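Local coordinates for protein techylectin-5A (Tachypleus tridentatus, PDB 1JC9) that binds acetyl-group-containing substances on microbial and red-cell surfaces, agglutinating bacteria and human erythrocytes as a calcium-containing innate-immunity lectin of the fibrinogen-related family, at residues 180-186 / 242-246; 138-143 / 154-160. All coordinates share one frame. Residues are numbered along the deposited sequence.

Contact 1 of 2, residues 180-186 / 242-246. With NAG (2-acetamido-2-deoxy-beta-D-glucopyranose), chain B.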
loop_
_atom_site.group_PDB
_atom_site.type_symbol
_atom_site.label_atom_id
_atom_site.label_comp_id
_atom_site.label_asym_id
_atom_site.label_seq_id
_atom_site.Cartn_x
_atom_site.Cartn_y
_atom_site.Cartn_z
ATOM N N ALA A 180 -11.377 10.993 0.929
ATOM C CA ALA A 180 -10.101 11.324 1.559
ATOM C C ALA A 180 -9.357 12.413 0.801
ATOM O O ALA A 180 -8.471 13.066 1.350
ATOM C CB ALA A 180 -9.226 10.080 1.651
ATOM N N GLY A 181 -9.731 12.611 -0.459
ATOM C CA GLY A 181 -9.050 13.584 -1.293
ATOM C C GLY A 181 -8.114 12.784 -2.185
ATOM O O GLY A 181 -7.561 11.768 -1.759
ATOM N N ASN A 182 -7.925 13.234 -3.418
ATOM C CA ASN A 182 -7.078 12.527 -4.369
ATOM C C ASN A 182 -5.590 12.837 -4.211
ATOM O O ASN A 182 -5.042 13.645 -4.956
ATOM C CB ASN A 182 -7.528 12.873 -5.788
ATOM C CG ASN A 182 -6.831 12.046 -6.843
ATOM O OD1 ASN A 182 -6.021 11.172 -6.532
ATOM N ND2 ASN A 182 -7.145 12.315 -8.104
ATOM N N SER A 183 -4.929 12.186 -3.258
ATOM C CA SER A 183 -3.505 12.432 -3.046
ATOM C C SER A 183 -2.585 11.325 -3.571
ATOM O O SER A 183 -1.374 11.380 -3.364
ATOM C CB SER A 183 -3.221 12.673 -1.562
ATOM O OG SER A 183 -3.857 13.861 -1.108
ATOM N N PHE A 184 -3.149 10.325 -4.242
ATOM C CA PHE A 184 -2.342 9.236 -4.802
ATOM C C PHE A 184 -2.261 9.425 -6.317
ATOM O O PHE A 184 -1.337 8.941 -6.979
ATOM C CB PHE A 184 -2.987 7.879 -4.481
ATOM C CG PHE A 184 -2.104 6.686 -4.767
ATOM C CD1 PHE A 184 -0.822 6.602 -4.232
ATOM C CD2 PHE A 184 -2.584 5.615 -5.515
ATOM C CE1 PHE A 184 -0.032 5.468 -4.433
ATOM C CE2 PHE A 184 -1.802 4.472 -5.721
ATOM C CZ PHE A 184 -0.525 4.400 -5.177
ATOM N N GLY A 185 -3.233 10.155 -6.853
ATOM C CA GLY A 185 -3.296 10.394 -8.285
ATOM C C GLY A 185 -2.028 10.904 -8.943
ATOM O O GLY A 185 -1.668 10.445 -10.026
ATOM N N ARG A 186 -1.341 11.844 -8.302
ATOM C CA ARG A 186 -0.132 12.405 -8.893
ATOM C C ARG A 186 0.993 11.388 -9.058
ATOM O O ARG A 186 1.936 11.610 -9.816
ATOM C CB ARG A 186 0.372 13.590 -8.063
ATOM C CG ARG A 186 1.316 14.509 -8.834
ATOM C CD ARG A 186 1.648 15.782 -8.060
ATOM N NE ARG A 186 2.645 15.573 -7.012
ATOM C CZ ARG A 186 3.074 16.530 -6.192
ATOM N NH1 ARG A 186 2.591 17.762 -6.294
ATOM N NH2 ARG A 186 3.997 16.262 -5.277
ATOM N N TRP A 242 -1.175 12.188 3.955
ATOM C CA TRP A 242 -2.200 12.117 2.922
ATOM C C TRP A 242 -2.610 13.581 2.841
ATOM O O TRP A 242 -3.530 14.040 3.517
ATOM C CB TRP A 242 -3.373 11.225 3.324
ATOM C CG TRP A 242 -4.311 10.986 2.169
ATOM C CD1 TRP A 242 -5.378 11.758 1.803
ATOM C CD2 TRP A 242 -4.224 9.936 1.193
ATOM N NE1 TRP A 242 -5.961 11.255 0.662
ATOM C CE2 TRP A 242 -5.271 10.138 0.267
ATOM C CE3 TRP A 242 -3.360 8.846 1.012
ATOM C CZ2 TRP A 242 -5.480 9.287 -0.831
ATOM C CZ3 TRP A 242 -3.567 8.001 -0.078
ATOM C CH2 TRP A 242 -4.621 8.228 -0.986
ATOM N N ARG A 243 -1.868 14.311 2.021
ATOM C CA ARG A 243 -2.045 15.744 1.842
ATOM C C ARG A 243 -3.459 16.306 1.765
ATOM O O ARG A 243 -3.787 17.251 2.483
ATOM C CB ARG A 243 -1.267 16.204 0.611
ATOM C CG ARG A 243 -1.294 17.710 0.413
ATOM C CD ARG A 243 -0.655 18.098 -0.896
ATOM N NE ARG A 243 -0.693 19.539 -1.105
ATOM C CZ ARG A 243 -0.094 20.163 -2.115
ATOM N NH1 ARG A 243 0.596 19.469 -3.015
ATOM N NH2 ARG A 243 -0.184 21.483 -2.223
ATOM N N ALA A 244 -4.287 15.741 0.895
ATOM C CA ALA A 244 -5.642 16.248 0.713
ATOM C C ALA A 244 -6.507 16.238 1.967
ATOM O O ALA A 244 -7.491 16.968 2.042
ATOM C CB ALA A 244 -6.338 15.482 -0.409
ATOM N N TRP A 245 -6.153 15.426 2.954
ATOM C CA TRP A 245 -6.950 15.379 4.170
ATOM C C TRP A 245 -6.311 16.098 5.357
ATOM O O TRP A 245 -6.921 16.996 5.937
ATOM C CB TRP A 245 -7.261 13.921 4.548
ATOM C CG TRP A 245 -8.139 13.781 5.769
ATOM C CD1 TRP A 245 -9.054 14.690 6.232
ATOM C CD2 TRP A 245 -8.201 12.661 6.664
ATOM N NE1 TRP A 245 -9.676 14.204 7.357
ATOM C CE2 TRP A 245 -9.175 12.963 7.645
ATOM C CE3 TRP A 245 -7.533 11.430 6.730
ATOM C CZ2 TRP A 245 -9.496 12.079 8.685
ATOM C CZ3 TRP A 245 -7.853 10.548 7.765
ATOM C CH2 TRP A 245 -8.826 10.880 8.728
ATOM N N LYS A 246 -5.083 15.725 5.709
ATOM C CA LYS A 246 -4.422 16.331 6.864
ATOM C C LYS A 246 -3.190 17.201 6.594
ATOM O O LYS A 246 -2.519 17.623 7.536
ATOM C CB LYS A 246 -4.041 15.236 7.862
ATOM C CG LYS A 246 -5.219 14.451 8.418
ATOM C CD LYS A 246 -6.063 15.316 9.339
ATOM C CE LYS A 246 -7.092 14.489 10.094
ATOM N NZ LYS A 246 -7.872 15.323 11.053
HETATM C C1 NAG B . 4.911 19.634 -3.174
HETATM C C2 NAG B . 6.366 19.185 -2.681
HETATM C C3 NAG B . 7.287 20.464 -2.640
HETATM C C4 NAG B . 7.371 20.964 -4.064
HETATM C C5 NAG B . 5.922 21.334 -4.546
HETATM C C6 NAG B . 5.914 21.823 -5.998
HETATM C C7 NAG B . 6.533 17.259 -1.232
HETATM C C8 NAG B . 6.454 16.584 0.102
HETATM N N2 NAG B . 6.260 18.610 -1.331
HETATM O O1 NAG B . 3.962 18.524 -3.253
HETATM O O3 NAG B . 8.606 20.129 -2.215
HETATM O O4 NAG B . 8.228 22.160 -4.118
HETATM O O5 NAG B . 5.002 20.200 -4.504
HETATM O O6 NAG B . 4.501 22.104 -6.247
HETATM O O7 NAG B . 6.851 16.556 -2.222
#

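Contact 2 of 2, residues 138-143 / 154-160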
loop_
_atom_site.group_PDB
_atom_site.type_symbol
_atom_site.label_atom_id
_atom_site.label_comp_id
_atom_site.label_asym_id
_atom_site.label_seq_id
_atom_site.Cartn_x
_atom_site.Cartn_y
_atom_site.Cartn_z
ATOM N N ASN A 138 -8.023 -7.675 -13.253
ATOM C CA ASN A 138 -8.202 -6.256 -12.963
ATOM C C ASN A 138 -8.674 -5.952 -11.544
ATOM O O ASN A 138 -9.737 -6.395 -11.115
ATOM C CB ASN A 138 -9.153 -5.639 -13.993
ATOM C CG ASN A 138 -9.115 -4.125 -13.986
ATOM O OD1 ASN A 138 -8.070 -3.520 -13.754
ATOM N ND2 ASN A 138 -10.254 -3.503 -14.260
ATOM N N TYR A 139 -7.866 -5.182 -10.823
ATOM C CA TYR A 139 -8.166 -4.816 -9.444
ATOM C C TYR A 139 -8.313 -3.325 -9.213
ATOM O O TYR A 139 -7.820 -2.504 -9.985
ATOM C CB TYR A 139 -7.053 -5.291 -8.498
ATOM C CG TYR A 139 -6.963 -6.777 -8.289
ATOM C CD1 TYR A 139 -6.286 -7.593 -9.192
ATOM C CD2 TYR A 139 -7.563 -7.371 -7.183
ATOM C CE1 TYR A 139 -6.211 -8.972 -8.994
ATOM C CE2 TYR A 139 -7.499 -8.739 -6.977
ATOM C CZ TYR A 139 -6.824 -9.535 -7.883
ATOM O OH TYR A 139 -6.779 -10.888 -7.670
ATOM N N MET A 140 -9.002 -2.988 -8.129
ATOM C CA MET A 140 -9.141 -1.602 -7.714
ATOM C C MET A 140 -8.439 -1.598 -6.361
ATOM O O MET A 140 -8.392 -2.629 -5.683
ATOM C CB MET A 140 -10.611 -1.191 -7.556
ATOM C CG MET A 140 -11.409 -1.976 -6.530
ATOM S SD MET A 140 -13.049 -1.237 -6.263
ATOM C CE MET A 140 -13.685 -1.211 -7.931
ATOM N N ILE A 141 -7.858 -0.470 -5.980
ATOM C CA ILE A 141 -7.183 -0.395 -4.696
ATOM C C ILE A 141 -7.953 0.552 -3.791
ATOM O O ILE A 141 -8.459 1.579 -4.234
ATOM C CB ILE A 141 -5.711 0.095 -4.837
ATOM C CG1 ILE A 141 -5.060 0.178 -3.454
ATOM C CG2 ILE A 141 -5.659 1.451 -5.520
ATOM C CD1 ILE A 141 -3.575 0.464 -3.493
ATOM N N ARG A 142 -8.065 0.186 -2.522
ATOM C CA ARG A 142 -8.761 1.029 -1.566
ATOM C C ARG A 142 -7.819 1.433 -0.439
ATOM O O ARG A 142 -7.077 0.601 0.082
ATOM C CB ARG A 142 -9.976 0.291 -0.986
ATOM C CG ARG A 142 -10.652 1.040 0.155
ATOM C CD ARG A 142 -11.947 0.369 0.635
ATOM N NE ARG A 142 -12.407 1.002 1.871
ATOM C CZ ARG A 142 -13.590 1.585 2.031
ATOM N NH1 ARG A 142 -14.461 1.620 1.032
ATOM N NH2 ARG A 142 -13.892 2.150 3.190
ATOM N N PHE A 143 -7.838 2.716 -0.086
ATOM C CA PHE A 143 -7.022 3.231 1.009
ATOM C C PHE A 143 -7.957 3.536 2.177
ATOM O O PHE A 143 -8.922 4.276 2.018
ATOM C CB PHE A 143 -6.313 4.544 0.634
ATOM C CG PHE A 143 -5.215 4.392 -0.389
ATOM C CD1 PHE A 143 -5.502 4.402 -1.752
ATOM C CD2 PHE A 143 -3.886 4.274 0.015
ATOM C CE1 PHE A 143 -4.484 4.301 -2.700
ATOM C CE2 PHE A 143 -2.863 4.171 -0.924
ATOM C CZ PHE A 143 -3.162 4.186 -2.282
ATOM N N TYR A 154 -11.611 7.404 3.137
ATOM C CA TYR A 154 -11.164 6.349 2.241
ATOM C C TYR A 154 -11.036 6.917 0.837
ATOM O O TYR A 154 -11.597 7.973 0.527
ATOM C CB TYR A 154 -12.156 5.171 2.230
ATOM C CG TYR A 154 -13.438 5.464 1.482
ATOM C CD1 TYR A 154 -14.407 6.306 2.022
ATOM C CD2 TYR A 154 -13.651 4.956 0.201
ATOM C CE1 TYR A 154 -15.559 6.643 1.299
ATOM C CE2 TYR A 154 -14.796 5.288 -0.531
ATOM C CZ TYR A 154 -15.743 6.134 0.026
ATOM O OH TYR A 154 -16.865 6.480 -0.700
ATOM N N ALA A 155 -10.282 6.217 -0.002
ATOM C CA ALA A 155 -10.080 6.613 -1.388
ATOM C C ALA A 155 -10.010 5.324 -2.189
ATOM O O ALA A 155 -9.404 4.343 -1.753
ATOM C CB ALA A 155 -8.786 7.392 -1.535
ATOM N N ILE A 156 -10.648 5.327 -3.348
ATOM C CA ILE A 156 -10.669 4.169 -4.221
ATOM C C ILE A 156 -10.079 4.583 -5.561
ATOM O O ILE A 156 -10.347 5.681 -6.042
ATOM C CB ILE A 156 -12.121 3.685 -4.490
ATOM C CG1 ILE A 156 -12.848 3.398 -3.172
ATOM C CG2 ILE A 156 -12.101 2.446 -5.383
ATOM C CD1 ILE A 156 -12.364 2.176 -2.455
ATOM N N TYR A 157 -9.264 3.711 -6.146
ATOM C CA TYR A 157 -8.685 3.966 -7.457
ATOM C C TYR A 157 -8.897 2.705 -8.280
ATOM O O TYR A 157 -8.504 1.609 -7.863
ATOM C CB TYR A 157 -7.182 4.256 -7.376
ATOM C CG TYR A 157 -6.846 5.565 -6.721
ATOM C CD1 TYR A 157 -6.754 5.669 -5.337
ATOM C CD2 TYR A 157 -6.662 6.718 -7.484
ATOM C CE1 TYR A 157 -6.489 6.888 -4.724
ATOM C CE2 TYR A 157 -6.401 7.946 -6.882
ATOM C CZ TYR A 157 -6.316 8.023 -5.503
ATOM O OH TYR A 157 -6.062 9.235 -4.899
ATOM N N GLN A 158 -9.527 2.852 -9.439
ATOM C CA GLN A 158 -9.756 1.703 -10.301
ATOM C C GLN A 158 -8.504 1.375 -11.098
ATOM O O GLN A 158 -7.559 2.165 -11.151
ATOM C CB GLN A 158 -10.895 1.974 -11.280
ATOM C CG GLN A 158 -12.261 2.045 -10.644
ATOM C CD GLN A 158 -13.369 1.952 -11.676
ATOM O OE1 GLN A 158 -13.583 0.896 -12.278
ATOM N NE2 GLN A 158 -14.071 3.062 -11.898
ATOM N N ASP A 159 -8.510 0.194 -11.707
ATOM C CA ASP A 159 -7.414 -0.256 -12.550
ATOM C C ASP A 159 -6.044 -0.045 -11.928
ATOM O O ASP A 159 -5.196 0.647 -12.491
ATOM C CB ASP A 159 -7.484 0.459 -13.903
ATOM C CG ASP A 159 -8.884 0.437 -14.503
ATOM O OD1 ASP A 159 -9.570 -0.598 -14.377
ATOM O OD2 ASP A 159 -9.299 1.451 -15.109
ATOM N N PHE A 160 -5.832 -0.656 -10.769
ATOM C CA PHE A 160 -4.563 -0.551 -10.059
ATOM C C PHE A 160 -3.649 -1.727 -10.388
ATOM O O PHE A 160 -4.058 -2.886 -10.298
ATOM C CB PHE A 160 -4.812 -0.531 -8.547
ATOM C CG PHE A 160 -3.573 -0.758 -7.719
ATOM C CD1 PHE A 160 -2.534 0.164 -7.728
ATOM C CD2 PHE A 160 -3.439 -1.910 -6.947
ATOM C CE1 PHE A 160 -1.377 -0.053 -6.985
ATOM C CE2 PHE A 160 -2.287 -2.140 -6.198
ATOM C CZ PHE A 160 -1.248 -1.205 -6.217
HETATM O O HOH W 1 -5.119 -4.780 -11.861
#

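Contact 1 of 2, residues 180-186 / 242-246
In this fibrinogen C-terminal domain, the loop 180-186 packs against the short helix 243-246 and the W242 N-cap position beside the sugar pocket. W242, with a t chi1 and its ring plane turned across (chi2 -88°), brings its indole edge to the loop backbone: NE1 donates to G181 O at 2.9 Å and weakly to A180 O at 3.2 Å. S183, in the m rotamer, lays CB over the five-membered ring of W242, 3.8 Å from its centroid, a CH-pi contact, while its OG accepts from A244 N at 2.8 Å in the first turn of the helix. G181 has phi of 101°, and a CB there would collide with A244 CB, which sits 3.4 Å from G181 CA. Beyond this packing, R186 and R243 extend toward the ligand, their NH1 atoms 4.2 Å apart; E221 forms a salt bridge with R243. R186, mostly extended but p at chi3, donates from NH2 to NAG O1 at 3.0 Å.

Contact 2 of 2, residues 138-143 / 154-160
Strands 139-146 and 152-162 form an antiparallel beta hairpin in the central sheet of the fibrinogen-like domain. Backbone hydrogen bonds set the register. I141 and Y157 are a hydrogen-bonded pair (I141 N to Y157 O 2.9 Å, Y157 N to I141 O 3.0 Å), as are F143 and A155 (F143 N to A155 O 2.8 Å, A155 N to F143 O 3.1 Å). R142 and I156 between them form a non-hydrogen-bonded pair. The chain turns a corner at Q158 and D159, yet F160 N still reaches Y139 O at 2.8 Å, and a water links Y139 N with F160 O.

Apolar contacts differ between the faces. On the buried one, I141 CD1 lies over the face of the F160 ring, 3.9 Å from its centroid, a CH-pi contact, and the F143 and Y157 rings meet rim to rim, planes at 84°. On the more open face R142 CG touches I156 CD1 at 3.3 Å.

Among the polar side chains, R142 has its guanidinium face covered by Y154 CD2 and its NE salt-bridged to D144. At the far end from F143, N138 ND2 donates to D159 OD1 at 3.0 Å.

How the contacts relate
From the N terminus, contact 2 comes first, closing a hairpin, with ten residues between its segments 138-143 and 154-160, half of them still strand. The chain then passes through strand 176-178 and enters 180-186; contact 1 closes a much longer excursion of 55 mostly irregular residues, which carries the calcium site and much of the sugar pocket, before 242-246. The two closures follow in series, neither nesting nor crossing, but they touch in space: Y157 OH lies 2.5 Å from N182 OD1, a probable hydrogen bond, and A180 N lies 3.1 Å from Y154 O, another probable one. F143 meets the rings of F184 and W242, joining the hairpin's buried face to the ligand-binding region.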